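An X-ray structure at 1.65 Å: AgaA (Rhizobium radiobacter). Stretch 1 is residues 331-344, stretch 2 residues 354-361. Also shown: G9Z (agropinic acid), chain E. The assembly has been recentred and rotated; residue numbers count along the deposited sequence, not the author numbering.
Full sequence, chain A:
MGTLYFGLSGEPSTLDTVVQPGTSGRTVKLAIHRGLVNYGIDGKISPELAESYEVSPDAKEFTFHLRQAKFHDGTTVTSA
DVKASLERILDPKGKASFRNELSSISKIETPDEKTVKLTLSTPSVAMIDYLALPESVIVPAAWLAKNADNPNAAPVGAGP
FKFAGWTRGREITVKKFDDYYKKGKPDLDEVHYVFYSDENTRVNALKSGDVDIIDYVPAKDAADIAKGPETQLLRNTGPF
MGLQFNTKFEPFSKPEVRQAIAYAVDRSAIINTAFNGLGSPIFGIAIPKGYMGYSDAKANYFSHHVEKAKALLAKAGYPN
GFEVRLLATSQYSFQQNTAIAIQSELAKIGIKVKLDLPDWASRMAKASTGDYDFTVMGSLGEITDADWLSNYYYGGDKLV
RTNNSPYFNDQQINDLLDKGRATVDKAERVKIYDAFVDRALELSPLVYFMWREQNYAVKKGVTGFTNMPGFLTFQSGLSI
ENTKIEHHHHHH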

ATOM      1  N   GLN A 331      -5.334  13.828  -9.629  1.00 20.42           N
ATOM      2  CA  GLN A 331      -4.021  14.161  -9.042  1.00 18.91           C
ATOM      3  C   GLN A 331      -2.858  13.361  -9.658  1.00 23.36           C
ATOM      4  O   GLN A 331      -1.703  13.814  -9.633  1.00 23.31           O
ATOM      5  CB  GLN A 331      -4.059  13.977  -7.522  1.00 19.89           C
ATOM      6  CG  GLN A 331      -2.762  14.528  -6.844  1.00 19.39           C
ATOM      7  CD  GLN A 331      -2.863  14.806  -5.367  1.00 24.48           C
ATOM      8  OE1 GLN A 331      -1.841  14.817  -4.642  1.00 24.93           O
ATOM      9  NE2 GLN A 331      -4.067  15.081  -4.878  1.00 16.37           N
ATOM     10  N   TYR A 332      -3.159  12.151 -10.150  1.00 20.40           N
ATOM     11  CA  TYR A 332      -2.168  11.275 -10.770  1.00 20.72           C
ATOM     12  C   TYR A 332      -2.638  11.082 -12.194  1.00 23.16           C
ATOM     13  O   TYR A 332      -3.696  10.485 -12.418  1.00 21.53           O
ATOM     14  CB  TYR A 332      -2.100   9.938 -10.001  1.00 21.22           C
ATOM     15  CG  TYR A 332      -1.580  10.137  -8.594  1.00 20.13           C
ATOM     16  CD1 TYR A 332      -2.431  10.544  -7.565  1.00 21.69           C
ATOM     17  CD2 TYR A 332      -0.224   9.981  -8.301  1.00 19.93           C
ATOM     18  CE1 TYR A 332      -1.949  10.782  -6.279  1.00 21.49           C
ATOM     19  CE2 TYR A 332       0.271  10.225  -7.019  1.00 20.24           C
ATOM     20  CZ  TYR A 332      -0.591  10.651  -6.020  1.00 22.99           C
ATOM     21  OH  TYR A 332      -0.115  10.864  -4.756  1.00 22.78           O
ATOM     22  N   SER A 333      -1.914  11.649 -13.153  1.00 22.69           N
ATOM     23  CA  SER A 333      -2.331  11.545 -14.555  1.00 22.90           C
ATOM     24  C   SER A 333      -2.588  10.106 -14.975  1.00 23.47           C
ATOM     25  O   SER A 333      -3.548   9.858 -15.719  1.00 24.47           O
ATOM     26  CB  SER A 333      -1.315  12.186 -15.485  1.00 28.16           C
ATOM     27  OG  SER A 333      -1.337  13.586 -15.269  1.00 36.82           O
ATOM     28  N   PHE A 334      -1.772   9.147 -14.486  1.00 20.14           N
ATOM     29  CA  PHE A 334      -2.036   7.748 -14.908  1.00 19.69           C
ATOM     30  C   PHE A 334      -3.399   7.240 -14.430  1.00 22.16           C
ATOM     31  O   PHE A 334      -4.000   6.419 -15.106  1.00 22.10           O
ATOM     32  CB  PHE A 334      -0.895   6.806 -14.511  1.00 21.28           C
ATOM     33  CG  PHE A 334      -0.746   6.566 -13.023  1.00 22.01           C
ATOM     34  CD1 PHE A 334      -1.488   5.577 -12.384  1.00 23.69           C
ATOM     35  CD2 PHE A 334       0.141   7.331 -12.260  1.00 23.97           C
ATOM     36  CE1 PHE A 334      -1.363   5.370 -11.002  1.00 23.71           C
ATOM     37  CE2 PHE A 334       0.278   7.107 -10.883  1.00 25.62           C
ATOM     38  CZ  PHE A 334      -0.467   6.124 -10.268  1.00 23.79           C
ATOM     39  N   GLN A 335      -3.878   7.706 -13.264  1.00 20.40           N
ATOM     40  CA  GLN A 335      -5.186   7.285 -12.737  1.00 20.59           C
ATOM     41  C   GLN A 335      -6.299   7.886 -13.604  1.00 22.30           C
ATOM     42  O   GLN A 335      -7.226   7.177 -14.047  1.00 21.00           O
ATOM     43  CB  GLN A 335      -5.335   7.759 -11.288  1.00 21.03           C
ATOM     44  CG  GLN A 335      -4.489   6.988 -10.278  1.00 24.80           C
ATOM     45  CD  GLN A 335      -5.343   6.152  -9.356  1.00 23.48           C
ATOM     46  OE1 GLN A 335      -6.568   6.278  -9.292  1.00 22.77           O
ATOM     47  NE2 GLN A 335      -4.695   5.282  -8.609  1.00 21.03           N
ATOM     48  N   GLN A 336      -6.184   9.207 -13.891  1.00 20.91           N
ATOM     49  CA  GLN A 336      -7.173   9.856 -14.761  1.00 21.33           C
ATOM     50  C   GLN A 336      -7.209   9.197 -16.147  1.00 24.66           C
ATOM     51  O   GLN A 336      -8.291   8.894 -16.651  1.00 26.05           O
ATOM     52  CB  GLN A 336      -6.865  11.348 -14.907  1.00 22.66           C
ATOM     53  CG  GLN A 336      -7.730  11.998 -15.999  1.00 26.20           C
ATOM     54  CD  GLN A 336      -7.619  13.486 -15.954  1.00 36.90           C
ATOM     55  OE1 GLN A 336      -7.854  14.094 -14.928  1.00 28.41           O
ATOM     56  NE2 GLN A 336      -7.267  14.095 -17.066  1.00 38.13           N
ATOM     57  N   ASN A 337      -6.036   8.970 -16.762  1.00 22.19           N
ATOM     58  CA  ASN A 337      -5.991   8.389 -18.115  1.00 22.42           C
ATOM     59  C   ASN A 337      -6.426   6.932 -18.134  1.00 24.76           C
ATOM     60  O   ASN A 337      -7.071   6.502 -19.108  1.00 23.54           O
ATOM     61  CB  ASN A 337      -4.623   8.609 -18.758  1.00 22.89           C
ATOM     62  CG  ASN A 337      -4.422  10.058 -19.119  1.00 31.47           C
ATOM     63  OD1 ASN A 337      -5.342  10.743 -19.583  1.00 29.52           O
ATOM     64  ND2 ASN A 337      -3.227  10.557 -18.902  1.00 28.45           N
ATOM     65  N   THR A 338      -6.154   6.183 -17.033  1.00 20.79           N
ATOM     66  CA  THR A 338      -6.656   4.798 -16.952  1.00 20.60           C
ATOM     67  C   THR A 338      -8.184   4.871 -16.919  1.00 23.56           C
ATOM     68  O   THR A 338      -8.856   4.092 -17.607  1.00 24.51           O
ATOM     69  CB  THR A 338      -6.090   4.075 -15.709  1.00 23.39           C
ATOM     70  OG1 THR A 338      -4.676   3.883 -15.893  1.00 22.66           O
ATOM     71  CG2 THR A 338      -6.787   2.702 -15.448  1.00 20.76           C
ATOM     72  N   ALA A 339      -8.737   5.802 -16.120  1.00 19.63           N
ATOM     73  CA  ALA A 339     -10.200   5.962 -16.015  1.00 21.61           C
ATOM     74  C   ALA A 339     -10.843   6.319 -17.361  1.00 25.36           C
ATOM     75  O   ALA A 339     -11.881   5.742 -17.722  1.00 23.78           O
ATOM     76  CB  ALA A 339     -10.554   7.001 -14.955  1.00 22.69           C
ATOM     77  N   ILE A 340     -10.211   7.241 -18.119  1.00 23.03           N
ATOM     78  CA  ILE A 340     -10.686   7.653 -19.449  1.00 22.54           C
ATOM     79  C   ILE A 340     -10.692   6.449 -20.409  1.00 27.43           C
ATOM     80  O   ILE A 340     -11.688   6.225 -21.108  1.00 27.87           O
ATOM     81  CB  ILE A 340      -9.851   8.840 -19.996  1.00 24.96           C
ATOM     82  CG1 ILE A 340     -10.173  10.133 -19.204  1.00 25.16           C
ATOM     83  CG2 ILE A 340     -10.056   9.032 -21.518  1.00 25.90           C
ATOM     84  CD1 ILE A 340      -9.165  11.302 -19.417  1.00 26.73           C
ATOM     85  N   ALA A 341      -9.612   5.650 -20.391  1.00 25.09           N
ATOM     86  CA  ALA A 341      -9.523   4.453 -21.243  1.00 26.31           C
ATOM     87  C   ALA A 341     -10.623   3.448 -20.883  1.00 29.12           C
ATOM     88  O   ALA A 341     -11.293   2.935 -21.786  1.00 28.80           O
ATOM     89  CB  ALA A 341      -8.147   3.814 -21.110  1.00 26.74           C
ATOM     90  N   ILE A 342     -10.860   3.220 -19.570  1.00 23.89           N
ATOM     91  CA  ILE A 342     -11.916   2.296 -19.121  1.00 23.56           C
ATOM     92  C   ILE A 342     -13.293   2.773 -19.607  1.00 27.05           C
ATOM     93  O   ILE A 342     -14.080   1.972 -20.114  1.00 26.86           O
ATOM     94  CB  ILE A 342     -11.848   2.067 -17.582  1.00 25.70           C
ATOM     95  CG1 ILE A 342     -10.562   1.270 -17.240  1.00 24.84           C
ATOM     96  CG2 ILE A 342     -13.125   1.338 -17.048  1.00 27.17           C
ATOM     97  CD1 ILE A 342     -10.191   1.231 -15.768  1.00 26.32           C
ATOM     98  N   GLN A 343     -13.550   4.090 -19.494  1.00 23.63           N
ATOM     99  CA  GLN A 343     -14.803   4.705 -19.921  1.00 24.32           C
ATOM    100  C   GLN A 343     -15.048   4.449 -21.408  1.00 29.58           C
ATOM    101  O   GLN A 343     -16.150   4.046 -21.774  1.00 29.87           O
ATOM    102  CB  GLN A 343     -14.756   6.216 -19.640  1.00 25.25           C
ATOM    103  CG  GLN A 343     -16.000   6.973 -20.101  1.00 27.16           C
ATOM    104  CD  GLN A 343     -15.803   8.450 -19.945  1.00 33.70           C
ATOM    105  OE1 GLN A 343     -14.815   9.026 -20.425  1.00 30.86           O
ATOM    106  NE2 GLN A 343     -16.741   9.093 -19.275  1.00 30.13           N
ATOM    107  N   SER A 344     -14.035   4.691 -22.262  1.00 27.42           N
ATOM    108  CA  SER A 344     -14.204   4.493 -23.706  1.00 29.50           C
ATOM    109  C   SER A 344     -14.321   3.015 -24.075  1.00 34.10           C
ATOM    110  O   SER A 344     -15.144   2.668 -24.924  1.00 34.28           O
ATOM    111  CB  SER A 344     -13.118   5.206 -24.504  1.00 33.12           C
ATOM    112  OG  SER A 344     -11.830   4.830 -24.060  1.00 43.25           O
TER
HETATM  113  OAM G9Z E 604      -1.275   6.651  -2.652  1.00 19.83           O
HETATM  114  CAB G9Z E 604      -1.520   6.526  -3.860  1.00 20.73           C
HETATM  115  CAC G9Z E 604      -1.563   7.621  -4.747  1.00 21.35           C
HETATM  116  CB  G9Z E 604      -1.878   7.025  -6.153  1.00 20.86           C
HETATM  117  CA  G9Z E 604      -2.180   5.557  -5.902  1.00 19.50           C
HETATM  118  C   G9Z E 604      -1.408   4.717  -6.765  1.00 21.29           C
HETATM  119  O   G9Z E 604      -0.234   4.408  -6.422  1.00 20.70           O
HETATM  120  N   G9Z E 604      -1.895   5.372  -4.441  1.00 18.24           N
HETATM  121  CAG G9Z E 604      -1.914   4.032  -3.736  1.00 18.29           C
HETATM  122  CAH G9Z E 604      -3.351   3.629  -3.399  1.00 20.27           C
HETATM  123  OAP G9Z E 604      -4.033   3.460  -4.641  1.00 20.84           O
HETATM  124  CAI G9Z E 604      -3.426   2.333  -2.586  1.00 20.24           C
HETATM  125  OAQ G9Z E 604      -2.402   2.360  -1.560  1.00 19.16           O
HETATM  126  CAJ G9Z E 604      -4.805   2.186  -1.860  1.00 19.85           C
HETATM  127  OAR G9Z E 604      -4.823   0.959  -1.107  1.00 20.34           O
HETATM  128  CAK G9Z E 604      -6.067   2.288  -2.750  1.00 19.14           C
HETATM  129  OAT G9Z E 604      -7.235   2.420  -1.915  1.00 20.09           O
HETATM  130  CAL G9Z E 604      -6.200   1.113  -3.731  1.00 19.08           C
HETATM  131  OAS G9Z E 604      -7.317   1.336  -4.619  1.00 20.39           O
HETATM  132  OXT G9Z E 604      -1.930   4.351  -7.853  1.00 20.87           O
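Stretch 2 354-361: KLDLPDWA

Stretch 2 runs back along the helix of stretch 1 in nearly the opposite direction. Residues 354-356 form the end of a strand whose axis makes an angle of 166° with that of helix 333-344, the two approaching to 9.2 Å. Beyond the strand the chain continues through an extended turn at Leu357, Pro358 and Asp359 and enters a new helix at Trp360. The antiparallel course sets the register: Lys354 lies nearest Gln343, Leu355 nearest Ala339, Leu357 nearest Gln336, and Asp359 nearest Gln331, where the CA atoms come within 5.2 Å. Together the two stretches bury 534 Å², with Trp360, Leu355 and Leu357 contributing the largest areas from stretch 2.

At the strand end, Leu355 points toward the helix and, with chi1 m and chi2 t, spreads its methyl groups over one helical turn. Its CD2 lies 3.9 Å from Ala339 CB and its CD1 3.9 Å from Ile340 CG1, while the side chain of Gln343 reaches in with NE2 3.8 Å from Leu355 CG. Beside the methyl group of Ala339 the leucine also reaches the helix backbone, Leu355 CD2 coming to 3.7 Å from Ala339 O. Lys354, the preceding residue, turns its CA-to-CB bond away, as expected from strand alternation.

Leu357 has the same rotamer and also points toward the helix, so that Ala339 is shared by both leucines: Leu357 CD2 is 4.2 Å from Ala339 CB. Its CD1 lies 3.8 Å from Gln336 OE1, a contact between a methyl group and the extended glutamine side chain.

Trp360 covers the most surface and packs at the start of stretch 1. Its CB lies 3.8 Å from Tyr332 CE1, near the plane of the tyrosine ring and at its edge. The Tyr332 ring and the six-membered ring of Trp360 are oblique, with centroids 5.7 Å apart and planes at 81°. Gln331 covers the start of the new helix, while Asp359, at the N-cap position, uses its side chain to cap a backbone nitrogen just past the stretch.

This corner also borders the bound agropinic acid. Ligand atom CAC lies over one face of Tyr332, 3.4 Å from Tyr332 CZ, and CAB lies over one face of the Trp360 ring; Trp360 CH2 is 3.4 Å from ligand OAP. Gln335, whose NE2 is 4.1 Å from Trp360 CZ3, donates a hydrogen bond from NE2 to ligand OXT at 3.0 Å. Both stretches thus contribute aromatic rings to the ligand site.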

ATOM      1  N   LYS A 354     -19.609   7.424 -16.105  1.00 23.98           N
ATOM      2  CA  LYS A 354     -19.363   8.840 -15.786  1.00 24.20           C
ATOM      3  C   LYS A 354     -18.184   8.839 -14.807  1.00 26.65           C
ATOM      4  O   LYS A 354     -18.111   7.966 -13.940  1.00 26.82           O
ATOM      5  CB  LYS A 354     -20.592   9.499 -15.169  1.00 27.91           C
ATOM      6  CG  LYS A 354     -21.733   9.563 -16.200  1.00 34.59           C
ATOM      7  CD  LYS A 354     -22.846  10.528 -15.836  1.00 46.39           C
ATOM      8  CE  LYS A 354     -23.817  10.736 -16.985  1.00 55.86           C
ATOM      9  NZ  LYS A 354     -23.199  11.472 -18.125  1.00 60.36           N
ATOM     10  N   LEU A 355     -17.238   9.764 -14.979  1.00 23.14           N
ATOM     11  CA  LEU A 355     -16.036   9.794 -14.144  1.00 23.31           C
ATOM     12  C   LEU A 355     -16.097  10.784 -12.998  1.00 27.60           C
ATOM     13  O   LEU A 355     -16.535  11.936 -13.183  1.00 27.78           O
ATOM     14  CB  LEU A 355     -14.798  10.141 -15.000  1.00 23.33           C
ATOM     15  CG  LEU A 355     -14.481   9.236 -16.194  1.00 27.33           C
ATOM     16  CD1 LEU A 355     -13.241   9.717 -16.915  1.00 28.14           C
ATOM     17  CD2 LEU A 355     -14.327   7.777 -15.771  1.00 27.95           C
ATOM     18  N   ASP A 356     -15.588  10.362 -11.832  1.00 23.61           N
ATOM     19  CA  ASP A 356     -15.430  11.230 -10.669  1.00 22.27           C
ATOM     20  C   ASP A 356     -13.935  11.291 -10.433  1.00 24.57           C
ATOM     21  O   ASP A 356     -13.322  10.281 -10.106  1.00 24.77           O
ATOM     22  CB  ASP A 356     -16.196  10.702  -9.444  1.00 24.10           C
ATOM     23  CG  ASP A 356     -17.695  10.854  -9.652  1.00 34.32           C
ATOM     24  OD1 ASP A 356     -18.131  11.951 -10.051  1.00 34.68           O
ATOM     25  OD2 ASP A 356     -18.423   9.867  -9.446  1.00 34.20           O
ATOM     26  N   LEU A 357     -13.345  12.469 -10.662  1.00 20.52           N
ATOM     27  CA  LEU A 357     -11.897  12.678 -10.627  1.00 20.76           C
ATOM     28  C   LEU A 357     -11.504  13.770  -9.640  1.00 23.91           C
ATOM     29  O   LEU A 357     -10.933  14.783 -10.040  1.00 23.44           O
ATOM     30  CB  LEU A 357     -11.403  13.037 -12.043  1.00 21.21           C
ATOM     31  CG  LEU A 357     -11.729  12.017 -13.160  1.00 25.41           C
ATOM     32  CD1 LEU A 357     -11.324  12.548 -14.515  1.00 26.47           C
ATOM     33  CD2 LEU A 357     -11.125  10.635 -12.869  1.00 25.26           C
ATOM     34  N   PRO A 358     -11.751  13.573  -8.336  1.00 20.81           N
ATOM     35  CA  PRO A 358     -11.332  14.588  -7.355  1.00 21.34           C
ATOM     36  C   PRO A 358      -9.843  14.466  -7.044  1.00 23.80           C
ATOM     37  O   PRO A 358      -9.159  13.613  -7.616  1.00 21.39           O
ATOM     38  CB  PRO A 358     -12.160  14.213  -6.127  1.00 23.08           C
ATOM     39  CG  PRO A 358     -12.221  12.706  -6.189  1.00 24.93           C
ATOM     40  CD  PRO A 358     -12.353  12.395  -7.665  1.00 22.17           C
ATOM     41  N   ASP A 359      -9.339  15.265  -6.100  1.00 20.94           N
ATOM     42  CA  ASP A 359      -7.931  15.137  -5.711  1.00 20.56           C
ATOM     43  C   ASP A 359      -7.736  13.817  -4.936  1.00 22.74           C
ATOM     44  O   ASP A 359      -8.723  13.133  -4.646  1.00 21.57           O
ATOM     45  CB  ASP A 359      -7.438  16.353  -4.930  1.00 21.77           C
ATOM     46  CG  ASP A 359      -7.919  16.499  -3.487  1.00 30.79           C
ATOM     47  OD1 ASP A 359      -8.729  15.685  -3.045  1.00 28.26           O
ATOM     48  OD2 ASP A 359      -7.468  17.432  -2.806  1.00 35.28           O
ATOM     49  N   TRP A 360      -6.486  13.467  -4.595  1.00 20.34           N
ATOM     50  CA  TRP A 360      -6.244  12.170  -3.977  1.00 21.07           C
ATOM     51  C   TRP A 360      -6.929  11.988  -2.632  1.00 23.26           C
ATOM     52  O   TRP A 360      -7.582  10.954  -2.415  1.00 21.09           O
ATOM     53  CB  TRP A 360      -4.727  11.862  -3.873  1.00 19.00           C
ATOM     54  CG  TRP A 360      -4.512  10.505  -3.287  1.00 20.43           C
ATOM     55  CD1 TRP A 360      -4.120  10.219  -2.014  1.00 23.45           C
ATOM     56  CD2 TRP A 360      -4.923   9.265  -3.869  1.00 20.43           C
ATOM     57  NE1 TRP A 360      -4.144   8.862  -1.806  1.00 23.17           N
ATOM     58  CE2 TRP A 360      -4.638   8.249  -2.929  1.00 23.97           C
ATOM     59  CE3 TRP A 360      -5.434   8.905  -5.125  1.00 22.07           C
ATOM     60  CZ2 TRP A 360      -4.882   6.898  -3.195  1.00 23.43           C
ATOM     61  CZ3 TRP A 360      -5.669   7.560  -5.391  1.00 23.30           C
ATOM     62  CH2 TRP A 360      -5.411   6.580  -4.424  1.00 23.04           C
ATOM     63  N   ALA A 361      -6.770  12.958  -1.723  1.00 19.39           N
ATOM     64  CA  ALA A 361      -7.365  12.845  -0.380  1.00 20.37           C
ATOM     65  C   ALA A 361      -8.899  12.654  -0.454  1.00 22.29           C
ATOM     66  O   ALA A 361      -9.454  11.837   0.299  1.00 21.16           O
ATOM     67  CB  ALA A 361      -7.017  14.068   0.457  1.00 22.12           C
TER